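Local coordinates for Rep protein (Adeno-associated virus - 5, PDB 1M55) that probably nicks viral DNA as the metal-dependent endonuclease domain of a replication protein that works by a rolling-circle-type mechanism, at residues 66-69 against 73-76. Sequence-based numbering, arbitrary orientation.
Sequences EWNK and QESK. With ZN (zinc ion), chain D.
Ser75 OG has two hydrogen-bond partners, water 1, which accepts from it at 2.7 Å, and Ser71 OG at the end of the helix, and the edge of the Trp67 indole lies beside it. That water also takes the indole N-H, with Trp67 NE1 3.0 Å from its oxygen, and so links the two side chains. Both the water and the hydroxyl sit at the rim of the ring, in its plane, with Ser75 OG 3.4 Å from Trp67 CD1. With CG anti to the backbone N (chi1 -175°) and chi2 at -79°, the pyrrole edge is presented to the serine.

Asn68 packs against the turn at Gln73 and Glu74. Its CB rests 3.4 Å from Gln73 O, and its side-chain amide faces the loop, near both the Gln73 carbonyl and the Glu74 carboxylate; the Asn68 amide and Glu74 carboxylate planes are 50° apart. Glu74 is the centre of an inverse gamma turn, closed by a weak bond from Ser75 N to Gln73 O.

Gln73 faces the other way, its OE1 binding a zinc ion at 2.3 Å beside waters 2 and 3 and Glu95. Water 3 also donates to Glu74 O, a second tie between turn and metal.

The contact lies where helix 50-71 passes by a short loop into strand 77-83: Trp67 packs on Leu104 and Ile111 of helix 101-118, while Trp67 and Ser75 both touch Val94 of strand 88-95.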
loop_
_atom_site.group_PDB
_atom_site.type_symbol
_atom_site.label_atom_id
_atom_site.label_comp_id
_atom_site.label_asym_id
_atom_site.label_seq_id
_atom_site.Cartn_x
_atom_site.Cartn_y
_atom_site.Cartn_z
ATOM N N GLU A 66 9.325 5.467 -7.868
ATOM C CA GLU A 66 9.221 5.172 -9.291
ATOM C C GLU A 66 8.037 5.958 -9.869
ATOM O O GLU A 66 8.118 6.500 -10.973
ATOM C CB GLU A 66 9.041 3.668 -9.504
ATOM C CG GLU A 66 9.503 3.150 -10.863
ATOM C CD GLU A 66 11.010 3.268 -11.090
ATOM O OE1 GLU A 66 11.782 3.478 -10.121
ATOM O OE2 GLU A 66 11.425 3.133 -12.257
ATOM N N TRP A 67 6.957 6.059 -9.101
ATOM C CA TRP A 67 5.779 6.810 -9.534
ATOM C C TRP A 67 6.162 8.281 -9.714
ATOM O O TRP A 67 5.790 8.907 -10.710
ATOM C CB TRP A 67 4.655 6.692 -8.503
ATOM C CG TRP A 67 3.373 7.346 -8.931
ATOM C CD1 TRP A 67 3.085 8.678 -8.897
ATOM C CD2 TRP A 67 2.201 6.693 -9.441
ATOM N NE1 TRP A 67 1.809 8.897 -9.351
ATOM C CE2 TRP A 67 1.242 7.698 -9.693
ATOM C CE3 TRP A 67 1.867 5.357 -9.709
ATOM C CZ2 TRP A 67 -0.035 7.413 -10.199
ATOM C CZ3 TRP A 67 0.593 5.071 -10.213
ATOM C CH2 TRP A 67 -0.339 6.099 -10.451
ATOM N N ASN A 68 6.930 8.816 -8.763
ATOM C CA ASN A 68 7.371 10.211 -8.817
ATOM C C ASN A 68 8.182 10.470 -10.084
ATOM O O ASN A 68 8.167 11.577 -10.620
ATOM C CB ASN A 68 8.222 10.575 -7.589
ATOM C CG ASN A 68 7.429 10.584 -6.278
ATOM O OD1 ASN A 68 8.023 10.619 -5.199
ATOM N ND2 ASN A 68 6.105 10.561 -6.359
ATOM N N LYS A 69 8.912 9.462 -10.549
ATOM C CA LYS A 69 9.703 9.603 -11.770
ATOM C C LYS A 69 8.768 9.923 -12.939
ATOM O O LYS A 69 9.058 10.798 -13.759
ATOM C CB LYS A 69 10.474 8.316 -12.064
ATOM C CG LYS A 69 11.306 8.375 -13.339
ATOM C CD LYS A 69 11.891 7.025 -13.687
ATOM C CE LYS A 69 10.797 6.028 -13.981
ATOM N NZ LYS A 69 11.339 4.781 -14.573
ATOM N N GLN A 73 6.784 14.843 -9.790
ATOM C CA GLN A 73 6.400 15.615 -8.610
ATOM C C GLN A 73 6.321 14.662 -7.419
ATOM O O GLN A 73 6.378 13.441 -7.595
ATOM C CB GLN A 73 5.037 16.290 -8.807
ATOM C CG GLN A 73 3.879 15.324 -9.007
ATOM C CD GLN A 73 2.540 15.972 -8.739
ATOM O OE1 GLN A 73 2.183 16.224 -7.588
ATOM N NE2 GLN A 73 1.796 16.249 -9.793
ATOM N N GLU A 74 6.235 15.216 -6.210
ATOM C CA GLU A 74 6.102 14.387 -5.018
ATOM C C GLU A 74 4.600 14.127 -4.906
ATOM O O GLU A 74 3.888 14.833 -4.197
ATOM C CB GLU A 74 6.604 15.128 -3.775
ATOM C CG GLU A 74 6.524 14.322 -2.476
ATOM C CD GLU A 74 7.602 13.250 -2.344
ATOM O OE1 GLU A 74 8.439 13.098 -3.258
ATOM O OE2 GLU A 74 7.619 12.560 -1.305
ATOM N N SER A 75 4.115 13.143 -5.655
ATOM C CA SER A 75 2.700 12.804 -5.665
ATOM C C SER A 75 2.105 12.513 -4.287
ATOM O O SER A 75 2.755 11.903 -3.426
ATOM C CB SER A 75 2.458 11.602 -6.583
ATOM O OG SER A 75 2.856 11.876 -7.917
ATOM N N LYS A 76 0.873 12.975 -4.084
ATOM C CA LYS A 76 0.151 12.747 -2.839
ATOM C C LYS A 76 -0.275 11.284 -2.848
ATOM O O LYS A 76 -0.574 10.722 -3.917
ATOM C CB LYS A 76 -1.083 13.646 -2.755
ATOM C CG LYS A 76 -0.768 15.119 -2.542
ATOM C CD LYS A 76 -0.071 15.342 -1.209
ATOM C CE LYS A 76 0.167 16.820 -0.943
ATOM N NZ LYS A 76 0.705 17.053 0.425
HETATM ZN ZN ZN D . 0.439 16.799 -6.230
HETATM O O HOH W 1 0.641 11.673 -9.523
HETATM O O HOH W 2 -0.572 17.321 -8.323
HETATM O O HOH W 3 1.765 16.567 -4.270
#